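PDB 2I2X: methanol--corrinoid protein co-methyltransferase from Methanosarcina barkeri, which catalyses the transfer of the methyl group of methanol to the cob(I)amide carried by its partner protein MtaC, a step of methanogenesis. Local coordinates for residues A121-I126 / A158-E164; D180-Y186 / C443-Y447. All blocks are in the same frame, centred on the assembly; numbering follows the deposited sequence.

Contact 1 of 2, residues A121-I126 / A158-E164. With ZN (zinc ion), chain Q; K (potassium ion), chain S.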
ATOM      1  N   ALA A 121      -4.692  21.637  -0.607  1.00  6.39           N
ATOM      2  CA  ALA A 121      -5.418  22.112  -1.787  1.00  5.92           C
ATOM      3  C   ALA A 121      -6.191  20.937  -2.323  1.00  6.18           C
ATOM      4  O   ALA A 121      -5.829  19.791  -2.088  1.00  7.12           O
ATOM      5  CB  ALA A 121      -4.455  22.691  -2.865  1.00  5.47           C
ATOM      6  N   LEU A 122      -7.294  21.217  -2.988  1.00  6.52           N
ATOM      7  CA  LEU A 122      -8.131  20.173  -3.507  1.00  7.52           C
ATOM      8  C   LEU A 122      -8.140  20.166  -5.051  1.00  8.21           C
ATOM      9  O   LEU A 122      -8.405  21.162  -5.694  1.00  9.32           O
ATOM     10  CB  LEU A 122      -9.540  20.317  -2.928  1.00  7.22           C
ATOM     11  CG  LEU A 122     -10.592  19.352  -3.480  1.00  7.01           C
ATOM     12  CD1 LEU A 122     -10.236  17.915  -3.134  1.00  3.89           C
ATOM     13  CD2 LEU A 122     -11.993  19.719  -3.016  1.00  5.46           C
ATOM     14  N   ARG A 123      -7.846  19.027  -5.637  1.00  8.69           N
ATOM     15  CA  ARG A 123      -7.865  18.909  -7.062  1.00  9.16           C
ATOM     16  C   ARG A 123      -9.013  18.016  -7.437  1.00  9.91           C
ATOM     17  O   ARG A 123      -9.153  16.918  -6.875  1.00 10.14           O
ATOM     18  CB  ARG A 123      -6.588  18.280  -7.527  1.00  8.97           C
ATOM     19  CG  ARG A 123      -6.557  17.946  -8.997  1.00  9.14           C
ATOM     20  CD  ARG A 123      -5.241  17.253  -9.215  1.00  9.19           C
ATOM     21  NE  ARG A 123      -4.632  17.666 -10.435  1.00  9.06           N
ATOM     22  CZ  ARG A 123      -3.343  17.893 -10.599  1.00 10.10           C
ATOM     23  NH1 ARG A 123      -2.469  17.750  -9.616  1.00  7.95           N
ATOM     24  NH2 ARG A 123      -2.935  18.273 -11.794  1.00 13.76           N
ATOM     25  N   HIS A 124      -9.833  18.502  -8.369  1.00  9.65           N
ATOM     26  CA  HIS A 124     -10.887  17.727  -8.963  1.00  9.79           C
ATOM     27  C   HIS A 124     -10.530  17.506 -10.403  1.00 10.09           C
ATOM     28  O   HIS A 124     -10.181  18.447 -11.113  1.00 10.37           O
ATOM     29  CB  HIS A 124     -12.223  18.465  -8.873  1.00  9.88           C
ATOM     30  CG  HIS A 124     -13.118  17.948  -7.793  1.00 10.53           C
ATOM     31  ND1 HIS A 124     -12.665  17.666  -6.516  1.00 11.47           N
ATOM     32  CD2 HIS A 124     -14.431  17.634  -7.803  1.00  8.07           C
ATOM     33  CE1 HIS A 124     -13.670  17.221  -5.785  1.00  9.09           C
ATOM     34  NE2 HIS A 124     -14.747  17.173  -6.548  1.00  8.81           N
ATOM     35  N   THR A 125     -10.615  16.250 -10.818  1.00 10.47           N
ATOM     36  CA  THR A 125     -10.363  15.823 -12.178  1.00 10.23           C
ATOM     37  C   THR A 125     -11.700  15.357 -12.778  1.00 10.67           C
ATOM     38  O   THR A 125     -12.193  14.249 -12.479  1.00 10.07           O
ATOM     39  CB  THR A 125      -9.344  14.670 -12.179  1.00 10.53           C
ATOM     40  OG1 THR A 125      -8.129  15.136 -11.609  1.00 10.59           O
ATOM     41  CG2 THR A 125      -9.079  14.118 -13.609  1.00 11.21           C
ATOM     42  N   ILE A 126     -12.285  16.225 -13.617  1.00 11.16           N
ATOM     43  CA  ILE A 126     -13.553  15.971 -14.268  1.00 10.39           C
ATOM     44  C   ILE A 126     -13.351  14.756 -15.166  1.00 10.34           C
ATOM     45  O   ILE A 126     -12.251  14.523 -15.672  1.00  9.48           O
ATOM     46  CB  ILE A 126     -13.991  17.253 -15.039  1.00 11.60           C
ATOM     47  CG1 ILE A 126     -14.601  18.289 -14.077  1.00 13.46           C
ATOM     48  CG2 ILE A 126     -15.044  16.971 -16.162  1.00  9.52           C
ATOM     49  CD1 ILE A 126     -13.792  18.603 -12.827  1.00 13.58           C
ATOM     50  N   ALA A 158     -13.184  23.082  -5.334  1.00 13.06           N
ATOM     51  CA  ALA A 158     -12.021  22.612  -6.080  1.00 12.95           C
ATOM     52  C   ALA A 158     -11.052  23.754  -6.353  1.00 12.93           C
ATOM     53  O   ALA A 158     -11.454  24.836  -6.770  1.00 12.38           O
ATOM     54  CB  ALA A 158     -12.413  21.882  -7.353  1.00 12.51           C
ATOM     55  N   ASP A 159      -9.774  23.497  -6.063  1.00 13.34           N
ATOM     56  CA  ASP A 159      -8.697  24.467  -6.200  1.00 13.09           C
ATOM     57  C   ASP A 159      -7.973  24.281  -7.538  1.00 13.20           C
ATOM     58  O   ASP A 159      -7.585  25.254  -8.190  1.00 14.04           O
ATOM     59  CB  ASP A 159      -7.701  24.279  -5.052  1.00 13.40           C
ATOM     60  CG  ASP A 159      -8.304  24.583  -3.684  1.00 14.49           C
ATOM     61  OD1 ASP A 159      -8.310  23.683  -2.820  1.00 16.82           O
ATOM     62  OD2 ASP A 159      -8.764  25.720  -3.450  1.00 16.24           O
ATOM     63  N   LEU A 160      -7.787  23.030  -7.950  1.00 12.72           N
ATOM     64  CA  LEU A 160      -7.092  22.727  -9.203  1.00 12.29           C
ATOM     65  C   LEU A 160      -8.050  21.972 -10.098  1.00 12.35           C
ATOM     66  O   LEU A 160      -8.856  21.160  -9.619  1.00 13.57           O
ATOM     67  CB  LEU A 160      -5.809  21.914  -8.958  1.00 11.66           C
ATOM     68  CG  LEU A 160      -4.918  22.380  -7.779  1.00 11.90           C
ATOM     69  CD1 LEU A 160      -3.980  21.277  -7.303  1.00 11.30           C
ATOM     70  CD2 LEU A 160      -4.112  23.619  -8.047  1.00 10.19           C
ATOM     71  N   LEU A 161      -7.975  22.234 -11.396  1.00 11.31           N
ATOM     72  CA  LEU A 161      -8.872  21.606 -12.355  1.00 11.00           C
ATOM     73  C   LEU A 161      -8.074  20.811 -13.377  1.00 10.41           C
ATOM     74  O   LEU A 161      -7.102  21.324 -13.922  1.00 10.75           O
ATOM     75  CB  LEU A 161      -9.720  22.671 -13.072  1.00 10.52           C
ATOM     76  CG  LEU A 161     -10.516  23.665 -12.218  1.00 11.83           C
ATOM     77  CD1 LEU A 161     -11.229  24.684 -13.093  1.00 13.53           C
ATOM     78  CD2 LEU A 161     -11.519  22.944 -11.308  1.00 11.74           C
ATOM     79  N   SER A 162      -8.492  19.580 -13.648  1.00  9.57           N
ATOM     80  CA  SER A 162      -7.787  18.698 -14.554  1.00  9.40           C
ATOM     81  C   SER A 162      -8.804  17.807 -15.247  1.00  9.35           C
ATOM     82  O   SER A 162      -9.975  17.745 -14.830  1.00  9.14           O
ATOM     83  CB  SER A 162      -6.858  17.792 -13.755  1.00  9.85           C
ATOM     84  OG  SER A 162      -5.603  18.394 -13.498  1.00 12.17           O
ATOM     85  N   VAL A 163      -8.347  17.104 -16.283  1.00  8.30           N
ATOM     86  CA  VAL A 163      -9.124  16.057 -16.941  1.00  8.11           C
ATOM     87  C   VAL A 163      -8.103  15.146 -17.573  1.00  8.38           C
ATOM     88  O   VAL A 163      -7.004  15.583 -17.872  1.00  7.58           O
ATOM     89  CB  VAL A 163     -10.087  16.609 -18.069  1.00  8.37           C
ATOM     90  CG1 VAL A 163      -9.376  17.551 -19.002  1.00  5.71           C
ATOM     91  CG2 VAL A 163     -10.695  15.458 -18.890  1.00  6.81           C
ATOM     92  N   GLU A 164      -8.465  13.892 -17.771  1.00  8.88           N
ATOM     93  CA  GLU A 164      -7.689  13.005 -18.626  1.00 10.80           C
ATOM     94  C   GLU A 164      -8.441  12.891 -19.950  1.00 10.56           C
ATOM     95  O   GLU A 164      -9.338  12.063 -20.079  1.00 10.67           O
ATOM     96  CB  GLU A 164      -7.591  11.619 -18.002  1.00 10.47           C
ATOM     97  CG  GLU A 164      -7.521  11.666 -16.521  1.00 15.30           C
ATOM     98  CD  GLU A 164      -6.623  10.599 -15.945  1.00 20.53           C
ATOM     99  OE1 GLU A 164      -6.145   9.731 -16.688  1.00 22.34           O
ATOM    100  OE2 GLU A 164      -6.391  10.607 -14.723  1.00 24.60           O
TER
HETATM  101 ZN    ZN Q 501      -4.601   8.550 -15.835  1.00 20.92          ZN
HETATM  102  K     K S 511      -6.241   8.532 -13.479  0.70 23.46           K
HETATM  103  O   HOH W   1     -10.606  12.581 -16.576  1.00  6.82           O
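Ser162 OG is gripped by Arg123 from the side: NE and NH2 both point at this oxygen, at 3.3 Å and 3.2 Å, and it lies within 1° of the guanidinium plane. The arginine chain leaves with CG anti to the backbone N (chi1 173°) and runs past Leu160 before reaching the serine. Its NH1 forms a salt bridge with Glu42, while Ser162 OG also bonds to Gly216 O, so further polar partners of this pair come from strands 40-43 and 213-216. Arg123 with Leu160, His124 with Leu161 and Thr125 with Ser162 form parallel bridges, defined by His124 N to Leu160 O (3.1 Å), Ser162 N to His124 O and Ile126 N to Ser162 O (3.0 Å). At the start of the pairing Leu122 O accepts from both Asp159 N and Leu160 N, and Asp159 OD1 takes Leu122 N at 2.7 Å through its anti lone pair. Farther along, a water donates to Ile126 O and accepts from Glu164 N. Glu164 divides its carboxylate between metals, OE1 on zinc at 2.1 Å and OE2 on potassium at 2.4 Å; Cys220 and Cys269 also bind this zinc, Glu86 and Glu313 the potassium. The strands belong to a beta-alpha-beta unit of the TIM barrel: strand 80-86 pairs with the other edge of 119-126, Leu122 and His124 pack on helix 95-116, and Ile126 and Val163 meet Phe150 of crossover helix 143-155.

Contact 2 of 2, residues D180-Y186 / C443-Y447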
ATOM      1  N   ASP A 180       1.561   0.447 -35.740  1.00 15.05           N
ATOM      2  CA  ASP A 180       1.335   1.515 -36.689  1.00 15.30           C
ATOM      3  C   ASP A 180       1.885   2.807 -36.072  1.00 15.23           C
ATOM      4  O   ASP A 180       1.163   3.592 -35.422  1.00 15.08           O
ATOM      5  CB  ASP A 180      -0.152   1.607 -37.065  1.00 15.47           C
ATOM      6  CG  ASP A 180      -0.419   2.652 -38.137  1.00 18.25           C
ATOM      7  OD1 ASP A 180       0.528   3.389 -38.530  1.00 18.82           O
ATOM      8  OD2 ASP A 180      -1.585   2.737 -38.598  1.00 22.44           O
ATOM      9  N   ILE A 181       3.186   3.006 -36.257  1.00 15.02           N
ATOM     10  CA  ILE A 181       3.866   4.167 -35.710  1.00 14.93           C
ATOM     11  C   ILE A 181       3.316   5.523 -36.214  1.00 14.93           C
ATOM     12  O   ILE A 181       3.011   6.413 -35.395  1.00 15.09           O
ATOM     13  CB  ILE A 181       5.353   4.080 -35.950  1.00 14.82           C
ATOM     14  CG1 ILE A 181       5.900   2.748 -35.428  1.00 15.24           C
ATOM     15  CG2 ILE A 181       6.026   5.262 -35.323  1.00 16.51           C
ATOM     16  CD1 ILE A 181       5.432   2.323 -34.019  1.00 15.07           C
ATOM     17  N   PRO A 182       3.154   5.681 -37.553  1.00 14.55           N
ATOM     18  CA  PRO A 182       2.474   6.870 -38.070  1.00 13.62           C
ATOM     19  C   PRO A 182       1.095   7.102 -37.432  1.00 13.25           C
ATOM     20  O   PRO A 182       0.727   8.248 -37.160  1.00 13.27           O
ATOM     21  CB  PRO A 182       2.332   6.550 -39.569  1.00 13.70           C
ATOM     22  CG  PRO A 182       3.504   5.678 -39.866  1.00 13.34           C
ATOM     23  CD  PRO A 182       3.589   4.791 -38.654  1.00 14.28           C
ATOM     24  N   GLY A 183       0.330   6.034 -37.205  1.00 12.71           N
ATOM     25  CA  GLY A 183      -0.961   6.158 -36.536  1.00 12.41           C
ATOM     26  C   GLY A 183      -0.787   6.714 -35.125  1.00 12.41           C
ATOM     27  O   GLY A 183      -1.540   7.598 -34.689  1.00 12.80           O
ATOM     28  N   LEU A 184       0.228   6.220 -34.421  1.00 11.46           N
ATOM     29  CA  LEU A 184       0.601   6.803 -33.139  1.00 10.77           C
ATOM     30  C   LEU A 184       0.845   8.307 -33.249  1.00  9.65           C
ATOM     31  O   LEU A 184       0.263   9.075 -32.475  1.00  8.58           O
ATOM     32  CB  LEU A 184       1.825   6.089 -32.553  1.00 11.09           C
ATOM     33  CG  LEU A 184       1.729   4.888 -31.591  1.00 11.87           C
ATOM     34  CD1 LEU A 184       0.370   4.194 -31.498  1.00  9.65           C
ATOM     35  CD2 LEU A 184       2.840   3.882 -31.927  1.00 11.76           C
ATOM     36  N   LEU A 185       1.698   8.712 -34.204  1.00  9.19           N
ATOM     37  CA  LEU A 185       1.974  10.140 -34.487  1.00  8.52           C
ATOM     38  C   LEU A 185       0.714  10.961 -34.756  1.00  8.66           C
ATOM     39  O   LEU A 185       0.558  12.092 -34.264  1.00  8.39           O
ATOM     40  CB  LEU A 185       2.908  10.281 -35.675  1.00  8.61           C
ATOM     41  CG  LEU A 185       3.983  11.388 -35.681  1.00  9.60           C
ATOM     42  CD1 LEU A 185       4.488  11.642 -37.059  1.00  7.86           C
ATOM     43  CD2 LEU A 185       3.524  12.699 -35.055  1.00  9.54           C
ATOM     44  N   TYR A 186      -0.209  10.374 -35.507  1.00  8.34           N
ATOM     45  CA  TYR A 186      -1.391  11.095 -35.891  1.00  9.03           C
ATOM     46  C   TYR A 186      -2.357  11.210 -34.720  1.00  8.80           C
ATOM     47  O   TYR A 186      -2.800  12.321 -34.386  1.00  9.51           O
ATOM     48  CB  TYR A 186      -2.033  10.426 -37.117  1.00  9.11           C
ATOM     49  CG  TYR A 186      -3.303  11.051 -37.618  1.00 10.23           C
ATOM     50  CD1 TYR A 186      -3.317  12.346 -38.147  1.00 12.76           C
ATOM     51  CD2 TYR A 186      -4.502  10.319 -37.638  1.00 13.66           C
ATOM     52  CE1 TYR A 186      -4.511  12.909 -38.678  1.00 11.67           C
ATOM     53  CE2 TYR A 186      -5.702  10.877 -38.152  1.00 12.13           C
ATOM     54  CZ  TYR A 186      -5.681  12.158 -38.666  1.00 11.99           C
ATOM     55  OH  TYR A 186      -6.843  12.692 -39.139  1.00 12.64           O
ATOM     56  N   CYS A 443      -3.499  10.791 -43.528  1.00 15.69           N
ATOM     57  CA  CYS A 443      -4.032  10.086 -42.365  1.00 15.71           C
ATOM     58  C   CYS A 443      -5.542  10.142 -42.320  1.00 15.20           C
ATOM     59  O   CYS A 443      -6.198   9.110 -42.025  1.00 13.53           O
ATOM     60  CB  CYS A 443      -3.440  10.602 -41.045  1.00 15.21           C
ATOM     61  SG  CYS A 443      -1.682  10.302 -40.890  1.00 16.00           S
ATOM     62  N   LEU A 444      -6.085  11.334 -42.595  1.00 14.80           N
ATOM     63  CA  LEU A 444      -7.541  11.489 -42.642  1.00 15.87           C
ATOM     64  C   LEU A 444      -8.150  10.360 -43.480  1.00 16.30           C
ATOM     65  O   LEU A 444      -9.044   9.637 -43.016  1.00 16.81           O
ATOM     66  CB  LEU A 444      -7.953  12.825 -43.254  1.00 15.84           C
ATOM     67  CG  LEU A 444      -9.165  13.566 -42.678  1.00 16.10           C
ATOM     68  CD1 LEU A 444      -9.873  14.400 -43.747  1.00 10.81           C
ATOM     69  CD2 LEU A 444     -10.127  12.663 -41.945  1.00 15.26           C
ATOM     70  N   THR A 445      -7.647  10.175 -44.697  1.00 16.16           N
ATOM     71  CA  THR A 445      -8.280   9.205 -45.562  1.00 16.25           C
ATOM     72  C   THR A 445      -7.944   7.775 -45.143  1.00 16.29           C
ATOM     73  O   THR A 445      -8.821   6.916 -45.118  1.00 16.50           O
ATOM     74  CB  THR A 445      -8.090   9.483 -47.107  1.00 16.42           C
ATOM     75  OG1 THR A 445      -7.110   8.600 -47.657  1.00 16.23           O
ATOM     76  CG2 THR A 445      -7.737  10.958 -47.399  1.00 15.23           C
ATOM     77  N   LYS A 446      -6.693   7.516 -44.787  1.00 16.58           N
ATOM     78  CA  LYS A 446      -6.345   6.184 -44.239  1.00 17.24           C
ATOM     79  C   LYS A 446      -7.194   5.737 -43.020  1.00 17.08           C
ATOM     80  O   LYS A 446      -7.751   4.652 -43.051  1.00 17.75           O
ATOM     81  CB  LYS A 446      -4.843   6.072 -43.959  1.00 17.39           C
ATOM     82  CG  LYS A 446      -4.405   4.780 -43.269  1.00 18.58           C
ATOM     83  CD  LYS A 446      -2.898   4.845 -42.943  1.00 18.28           C
ATOM     84  CE  LYS A 446      -2.420   3.580 -42.264  1.00 18.98           C
ATOM     85  NZ  LYS A 446      -2.277   2.449 -43.194  1.00 18.40           N
ATOM     86  N   TYR A 447      -7.324   6.565 -41.982  1.00 16.76           N
ATOM     87  CA  TYR A 447      -8.135   6.174 -40.794  1.00 16.82           C
ATOM     88  C   TYR A 447      -9.662   6.244 -40.963  1.00 17.91           C
ATOM     89  O   TYR A 447     -10.400   5.508 -40.300  1.00 17.43           O
ATOM     90  CB  TYR A 447      -7.599   6.793 -39.477  1.00 15.23           C
ATOM     91  CG  TYR A 447      -6.156   6.403 -39.349  1.00 12.86           C
ATOM     92  CD1 TYR A 447      -5.798   5.072 -39.111  1.00 10.92           C
ATOM     93  CD2 TYR A 447      -5.141   7.325 -39.582  1.00 11.04           C
ATOM     94  CE1 TYR A 447      -4.483   4.682 -39.076  1.00  9.73           C
ATOM     95  CE2 TYR A 447      -3.819   6.945 -39.555  1.00 10.99           C
ATOM     96  CZ  TYR A 447      -3.492   5.616 -39.294  1.00 11.52           C
ATOM     97  OH  TYR A 447      -2.161   5.226 -39.251  1.00 14.21           O
TER
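Tyr447 OH donates to Asp180 OD2 at 2.6 Å, arriving on the syn side but 31° out of the carboxylate plane. Asp180 OD2 in turn lies at the edge of the Tyr447 ring, near its plane. Beside this bond, Gly183 CA comes within 3.1 Å of Tyr447 OH, an approach that leaves no room for a side chain at that position. The second aromatic, Tyr186, presents one ring face to Cys443 CB, with SG lying obliquely to the same ring; CG anti to the backbone N (chi1 179°) sends the ring out toward helix 436-450. Tyr186 and Tyr447 are nearly parallel yet slid apart, touching through their CD2 atoms at 3.6 Å. With an alanine at Tyr186, Cys443 would probably face a gap where the ring face was, and Tyr447 would lose one of its aromatic neighbours. In the next shell, Asp180 is the N-cap of helix 181-210: its OD1 accepts from Gly183 N at 3.0 Å, which helps hold the carboxylate that Tyr447 meets. The short helical segments cross at -115° with axes 11.4 Å apart, so the tyrosine side chains span the interval. Phe454, in a loop, touches both tyrosines, Phe439 and Met440 of helix 436-450 pack on Tyr186, and Val171 of helix 169-176 reaches Tyr447.

From the N terminus, the chain first closes contact 1, where strand 160-163 returns beside strand 119-126 after a 31-residue excursion through helix 143-155. Contact 2 opens only afterwards, at the start of helix 181-210, and closes 256 residues later on helix 436-450. The two loops therefore follow in series and neither nest nor cross. Contact 1 belongs to the buried parallel sheet of the barrel and carries a metal ligand at its end; contact 2 ties helix 181-210, which lies between strands 160-163 and 213-216 in the chain, to the last helix, away from the annotated sites. Their centres are 32 Å apart and their nearest atoms about 16 Å, so they do not touch.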